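Side-chain contacts in uncharacterized conserved protein (Idiomarina loihiensis, PDB 2QSD), which is of unknown function but belongs to the DUF1543 family and assembles from two copies of the chain: residues I29-G34 and L86-F91; A43-W48 and K53-D58. One frame throughout, in Å; residues are numbered along the deposited sequence.

Interaction 1 (I29-G34 and L86-F91); sequences IRFVVG and LYFVNF
Phe31 drives the edge of its ring onto the face of Phe88 in an offset T-shaped pair. The centroids lie 5.2 Å apart and the planes stand at 77°, so the rings are nearly perpendicular. Two rim carbons make the approach: Phe31 CE1 sits 3.6 Å from Phe88 CG, and Phe31 CZ is 3.6 Å from Phe88 CD1. CE1 therefore lies above the CB side of the face rather than its middle. The torsions account for this meeting: Phe88 CG is anti to the backbone N (chi1 171°), whereas Phe31 CG is anti to its carbonyl carbon (chi1 -71°), and each ring reaches across the gap between strands 26-34 and 85-90. Ile29 adds its CG2 branch, 3.9 Å from Phe88 CZ, at the far end of the same ring. Phe105 also meets Phe88, and Ile24 of the second subunit packs on both Ile29 and Phe88. The nearest CA pairs, Phe31 with Phe88 and Ile29 with Asn90, are each 9.8 Å apart, too far for backbone pairing. No hydrogen bond crosses between the segments, which implies that two separate sheets are joined here by dispersion and by the weak electrostatics of ring C-H groups directed at a pi face.

Interaction 2 (A43-W48 and K53-D58); sequences AIRKGW and KGLHLD
The indole of Trp48 receives Leu55 over one face: methyl CD1 stands 3.6 Å from the centroid of the five-membered ring and 11° off its normal, a CH-pi contact. Trp48 NE1 hydrogen-bonds to Thr51 O, which limits how far the indole can turn. The imidazole of His56 has Gly54 O and Asp58 OD1 at its edge, in the ring plane; ND1 donates to Asp58 OD1 over 2.7 Å, meeting its syn side 30° out of the carboxylate plane, while NE2 hydrogen-bonds to Glu25 and Tyr175 stacks with the ring. In Leu55, CG anti to the backbone N (chi1 -178°) carries the branch toward the helix, where CD2 lies 3.8 Å from Arg45 NH2 and 4.0 Å from Trp48 CB. The guanidinium, met obliquely, has its NE hydrogen-bonded to Pro179 O. Without the indole, as with an alanine here, Leu55 CD1 is likely to lose its aromatic face and Thr51 O its donor. Farther along, Ile44 CD1 makes a looser apolar contact with Leu57 CD1 at 4.3 Å. Val15 of strand 9-17 touches Ile44, Trp48 and Leu57, the packing of a short helix on an antiparallel sheet, with the chain turning back from helix 41-47 into strand 56-62.

How the interactions relate
From the N terminus, the chain first lays down strand 9-17, then enters interaction 1 on strand 26-34, passes into helix 41-47 and reaches 43-48. Four residues later, 53-58 leads into strand 56-62, so interaction 2 closes a short local loop; strand 9-17 lies between 26-34 and 56-62 and pairs with both. The chain then runs through strands 65-66 and 69-74 before 86-91 completes interaction 1. The smaller loop thus lies wholly within the larger one, without crossing it. Interaction 1 ties the five-strand sheet to the three-strand sheet; interaction 2 secures the helix to the former. Their centres are about 15 Å apart, yet they touch, with Val32 CG1 3.8 Å from Ala43 CB.

Interaction 1 (I29-G34 and L86-F91)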
loop_
_atom_site.group_PDB
_atom_site.type_symbol
_atom_site.label_atom_id
_atom_site.label_comp_id
_atom_site.label_asym_id
_atom_site.label_seq_id
_atom_site.Cartn_x
_atom_site.Cartn_y
_atom_site.Cartn_z
ATOM N N ILE A 29 -8.597 -0.319 -1.710
ATOM C CA ILE A 29 -9.762 -1.103 -2.094
ATOM C C ILE A 29 -10.968 -0.179 -2.205
ATOM O O ILE A 29 -11.288 0.542 -1.257
ATOM C CB ILE A 29 -10.045 -2.201 -1.049
ATOM C CG1 ILE A 29 -8.958 -3.282 -1.088
ATOM C CG2 ILE A 29 -11.436 -2.808 -1.233
ATOM C CD1 ILE A 29 -9.094 -4.234 -2.236
ATOM N N ARG A 30 -11.620 -0.182 -3.367
ATOM C CA ARG A 30 -12.856 0.577 -3.560
ATOM C C ARG A 30 -14.054 -0.352 -3.794
ATOM O O ARG A 30 -13.915 -1.434 -4.377
ATOM C CB ARG A 30 -12.740 1.558 -4.737
ATOM C CG ARG A 30 -11.516 2.476 -4.751
ATOM C CD ARG A 30 -11.346 3.278 -3.461
ATOM N NE ARG A 30 -12.474 4.161 -3.182
ATOM C CZ ARG A 30 -12.636 4.834 -2.044
ATOM N NH1 ARG A 30 -11.743 4.738 -1.066
ATOM N NH2 ARG A 30 -13.700 5.604 -1.882
ATOM N N PHE A 31 -15.224 0.081 -3.335
ATOM C CA PHE A 31 -16.480 -0.568 -3.668
ATOM C C PHE A 31 -17.204 0.300 -4.676
ATOM O O PHE A 31 -17.356 1.500 -4.459
ATOM C CB PHE A 31 -17.335 -0.781 -2.419
ATOM C CG PHE A 31 -16.796 -1.833 -1.495
ATOM C CD1 PHE A 31 -15.902 -1.496 -0.477
ATOM C CD2 PHE A 31 -17.170 -3.170 -1.652
ATOM C CE1 PHE A 31 -15.388 -2.475 0.375
ATOM C CE2 PHE A 31 -16.668 -4.158 -0.804
ATOM C CZ PHE A 31 -15.778 -3.810 0.212
ATOM N N VAL A 32 -17.627 -0.301 -5.786
ATOM C CA VAL A 32 -18.281 0.431 -6.876
ATOM C C VAL A 32 -19.456 -0.366 -7.449
ATOM O O VAL A 32 -19.464 -1.598 -7.384
ATOM C CB VAL A 32 -17.300 0.798 -8.025
ATOM C CG1 VAL A 32 -16.391 1.954 -7.624
ATOM C CG2 VAL A 32 -16.477 -0.418 -8.472
ATOM N N VAL A 33 -20.441 0.344 -8.002
ATOM C CA VAL A 33 -21.641 -0.277 -8.554
ATOM C C VAL A 33 -21.881 0.133 -10.008
ATOM O O VAL A 33 -21.915 1.317 -10.325
ATOM C CB VAL A 33 -22.893 0.036 -7.688
ATOM C CG1 VAL A 33 -24.180 -0.403 -8.382
ATOM C CG2 VAL A 33 -22.796 -0.652 -6.350
ATOM N N GLY A 34 -22.038 -0.858 -10.881
ATOM C CA GLY A 34 -22.370 -0.627 -12.284
ATOM C C GLY A 34 -22.817 -1.895 -13.003
ATOM O O GLY A 34 -22.654 -2.999 -12.477
ATOM N N LEU A 86 -23.593 -5.436 5.466
ATOM C CA LEU A 86 -22.312 -5.797 4.896
ATOM C C LEU A 86 -21.198 -4.970 5.543
ATOM O O LEU A 86 -21.255 -3.735 5.570
ATOM C CB LEU A 86 -22.360 -5.540 3.392
ATOM C CG LEU A 86 -21.522 -6.392 2.453
ATOM C CD1 LEU A 86 -21.906 -7.856 2.563
ATOM C CD2 LEU A 86 -21.740 -5.891 1.046
ATOM N N TYR A 87 -20.191 -5.653 6.075
ATOM C CA TYR A 87 -19.060 -4.976 6.676
ATOM C C TYR A 87 -17.755 -5.418 6.042
ATOM O O TYR A 87 -17.502 -6.611 5.871
ATOM C CB TYR A 87 -19.004 -5.208 8.184
ATOM C CG TYR A 87 -20.028 -4.430 8.982
ATOM C CD1 TYR A 87 -21.241 -5.014 9.353
ATOM C CD2 TYR A 87 -19.782 -3.112 9.380
ATOM C CE1 TYR A 87 -22.189 -4.307 10.090
ATOM C CE2 TYR A 87 -20.726 -2.396 10.120
ATOM C CZ TYR A 87 -21.927 -3.002 10.472
ATOM O OH TYR A 87 -22.868 -2.308 11.201
ATOM N N PHE A 88 -16.936 -4.427 5.702
ATOM C CA PHE A 88 -15.599 -4.628 5.173
ATOM C C PHE A 88 -14.593 -4.398 6.298
ATOM O O PHE A 88 -14.587 -3.331 6.910
ATOM C CB PHE A 88 -15.369 -3.634 4.037
ATOM C CG PHE A 88 -13.959 -3.588 3.539
ATOM C CD1 PHE A 88 -13.437 -4.646 2.798
ATOM C CD2 PHE A 88 -13.156 -2.478 3.794
ATOM C CE1 PHE A 88 -12.141 -4.604 2.323
ATOM C CE2 PHE A 88 -11.854 -2.428 3.325
ATOM C CZ PHE A 88 -11.345 -3.497 2.585
ATOM N N VAL A 89 -13.749 -5.391 6.568
ATOM C CA VAL A 89 -12.816 -5.323 7.693
ATOM C C VAL A 89 -11.361 -5.371 7.231
ATOM O O VAL A 89 -10.909 -6.367 6.657
ATOM C CB VAL A 89 -13.077 -6.449 8.741
ATOM C CG1 VAL A 89 -12.038 -6.406 9.858
ATOM C CG2 VAL A 89 -14.479 -6.335 9.331
ATOM N N ASN A 90 -10.639 -4.284 7.503
ATOM C CA ASN A 90 -9.223 -4.153 7.172
ATOM C C ASN A 90 -8.339 -4.556 8.353
ATOM O O ASN A 90 -8.431 -3.958 9.427
ATOM C CB ASN A 90 -8.930 -2.707 6.739
ATOM C CG ASN A 90 -7.454 -2.455 6.447
ATOM O OD1 ASN A 90 -6.884 -1.467 6.913
ATOM N ND2 ASN A 90 -6.832 -3.345 5.671
ATOM N N PHE A 91 -7.496 -5.569 8.148
ATOM C CA PHE A 91 -6.569 -6.049 9.184
ATOM C C PHE A 91 -5.296 -5.203 9.253
ATOM O O PHE A 91 -4.769 -4.767 8.224
ATOM C CB PHE A 91 -6.180 -7.518 8.955
ATOM C CG PHE A 91 -7.291 -8.508 9.210
ATOM C CD1 PHE A 91 -7.780 -8.720 10.498
ATOM C CD2 PHE A 91 -7.823 -9.257 8.163
ATOM C CE1 PHE A 91 -8.801 -9.646 10.733
ATOM C CE2 PHE A 91 -8.841 -10.187 8.386
ATOM C CZ PHE A 91 -9.330 -10.381 9.672
#

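Interaction 2 (A43-W48 and K53-D58)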
loop_
_atom_site.group_PDB
_atom_site.type_symbol
_atom_site.label_atom_id
_atom_site.label_comp_id
_atom_site.label_asym_id
_atom_site.label_seq_id
_atom_site.Cartn_x
_atom_site.Cartn_y
_atom_site.Cartn_z
ATOM N N ALA A 43 -16.414 6.281 -11.093
ATOM C CA ALA A 43 -16.528 6.120 -9.652
ATOM C C ALA A 43 -15.218 5.659 -9.025
ATOM O O ALA A 43 -14.945 5.961 -7.866
ATOM C CB ALA A 43 -17.655 5.157 -9.309
ATOM N N ILE A 44 -14.414 4.924 -9.792
ATOM C CA ILE A 44 -13.091 4.514 -9.334
ATOM C C ILE A 44 -12.174 5.727 -9.283
ATOM O O ILE A 44 -11.533 5.984 -8.255
ATOM C CB ILE A 44 -12.481 3.422 -10.229
ATOM C CG1 ILE A 44 -13.300 2.141 -10.112
ATOM C CG2 ILE A 44 -11.027 3.144 -9.831
ATOM C CD1 ILE A 44 -12.908 1.082 -11.107
ATOM N N ARG A 45 -12.145 6.476 -10.384
ATOM C CA ARG A 45 -11.366 7.716 -10.474
ATOM C C ARG A 45 -11.696 8.727 -9.382
ATOM O O ARG A 45 -10.786 9.310 -8.797
ATOM C CB ARG A 45 -11.507 8.361 -11.851
ATOM C CG ARG A 45 -10.700 7.658 -12.926
ATOM C CD ARG A 45 -10.320 8.620 -14.037
ATOM N NE ARG A 45 -9.270 8.090 -14.908
ATOM C CZ ARG A 45 -7.965 8.130 -14.639
ATOM N NH1 ARG A 45 -7.097 7.620 -15.503
ATOM N NH2 ARG A 45 -7.521 8.670 -13.506
ATOM N N LYS A 46 -12.982 8.905 -9.083
ATOM C CA LYS A 46 -13.387 9.867 -8.057
ATOM C C LYS A 46 -13.241 9.341 -6.626
ATOM O O LYS A 46 -13.230 10.123 -5.676
ATOM C CB LYS A 46 -14.795 10.427 -8.326
ATOM C CG LYS A 46 -15.957 9.566 -7.860
ATOM C CD LYS A 46 -17.224 10.406 -7.655
ATOM C CE LYS A 46 -17.783 10.968 -8.967
ATOM N NZ LYS A 46 -19.021 11.777 -8.748
ATOM N N GLY A 47 -13.124 8.024 -6.475
ATOM C CA GLY A 47 -12.898 7.418 -5.162
ATOM C C GLY A 47 -11.423 7.289 -4.806
ATOM O O GLY A 47 -11.074 7.166 -3.627
ATOM N N TRP A 48 -10.559 7.309 -5.823
ATOM C CA TRP A 48 -9.103 7.245 -5.625
ATOM C C TRP A 48 -8.593 8.485 -4.901
ATOM O O TRP A 48 -8.825 9.597 -5.342
ATOM C CB TRP A 48 -8.376 7.066 -6.967
ATOM C CG TRP A 48 -6.881 7.123 -6.874
ATOM C CD1 TRP A 48 -6.065 8.058 -7.443
ATOM C CD2 TRP A 48 -6.015 6.205 -6.182
ATOM N NE1 TRP A 48 -4.752 7.779 -7.155
ATOM C CE2 TRP A 48 -4.692 6.655 -6.375
ATOM C CE3 TRP A 48 -6.229 5.048 -5.422
ATOM C CZ2 TRP A 48 -3.588 5.997 -5.833
ATOM C CZ3 TRP A 48 -5.125 4.393 -4.879
ATOM C CH2 TRP A 48 -3.826 4.871 -5.088
ATOM N N LYS A 53 -3.134 10.739 -12.523
ATOM C CA LYS A 53 -2.251 10.275 -13.590
ATOM C C LYS A 53 -1.542 8.967 -13.236
ATOM O O LYS A 53 -0.800 8.894 -12.248
ATOM C CB LYS A 53 -1.233 11.355 -13.967
ATOM C CG LYS A 53 -0.303 10.965 -15.108
ATOM C CD LYS A 53 0.306 12.196 -15.765
ATOM C CE LYS A 53 1.392 11.813 -16.761
ATOM N NZ LYS A 53 2.698 11.558 -16.083
ATOM N N GLY A 54 -1.791 7.943 -14.050
ATOM C CA GLY A 54 -1.126 6.648 -13.917
ATOM C C GLY A 54 -1.919 5.635 -13.113
ATOM O O GLY A 54 -1.412 4.557 -12.804
ATOM N N LEU A 55 -3.159 5.986 -12.776
ATOM C CA LEU A 55 -4.048 5.115 -12.018
ATOM C C LEU A 55 -4.318 3.824 -12.781
ATOM O O LEU A 55 -4.590 3.841 -13.983
ATOM C CB LEU A 55 -5.361 5.840 -11.706
ATOM C CG LEU A 55 -6.454 5.150 -10.881
ATOM C CD1 LEU A 55 -5.964 4.793 -9.486
ATOM C CD2 LEU A 55 -7.667 6.047 -10.797
ATOM N N HIS A 56 -4.212 2.705 -12.079
ATOM C CA HIS A 56 -4.410 1.403 -12.701
ATOM C C HIS A 56 -5.182 0.462 -11.799
ATOM O O HIS A 56 -5.071 0.515 -10.573
ATOM C CB HIS A 56 -3.070 0.774 -13.104
ATOM C CG HIS A 56 -2.071 0.703 -11.989
ATOM N ND1 HIS A 56 -1.900 -0.424 -11.213
ATOM C CD2 HIS A 56 -1.186 1.618 -11.522
ATOM C CE1 HIS A 56 -0.956 -0.202 -10.315
ATOM N NE2 HIS A 56 -0.509 1.032 -10.478
ATOM N N LEU A 57 -5.972 -0.390 -12.437
ATOM C CA LEU A 57 -6.710 -1.454 -11.791
ATOM C C LEU A 57 -5.815 -2.687 -11.690
ATOM O O LEU A 57 -5.179 -3.067 -12.673
ATOM C CB LEU A 57 -7.932 -1.756 -12.647
ATOM C CG LEU A 57 -9.003 -2.705 -12.148
ATOM C CD1 LEU A 57 -9.881 -2.014 -11.124
ATOM C CD2 LEU A 57 -9.807 -3.149 -13.350
ATOM N N ASP A 58 -5.769 -3.312 -10.514
ATOM C CA ASP A 58 -4.894 -4.476 -10.290
ATOM C C ASP A 58 -5.618 -5.806 -10.082
ATOM O O ASP A 58 -5.166 -6.841 -10.565
ATOM C CB ASP A 58 -3.909 -4.215 -9.146
ATOM C CG ASP A 58 -2.813 -3.229 -9.533
ATOM O OD1 ASP A 58 -2.668 -2.934 -10.741
ATOM O OD2 ASP A 58 -2.098 -2.747 -8.628
#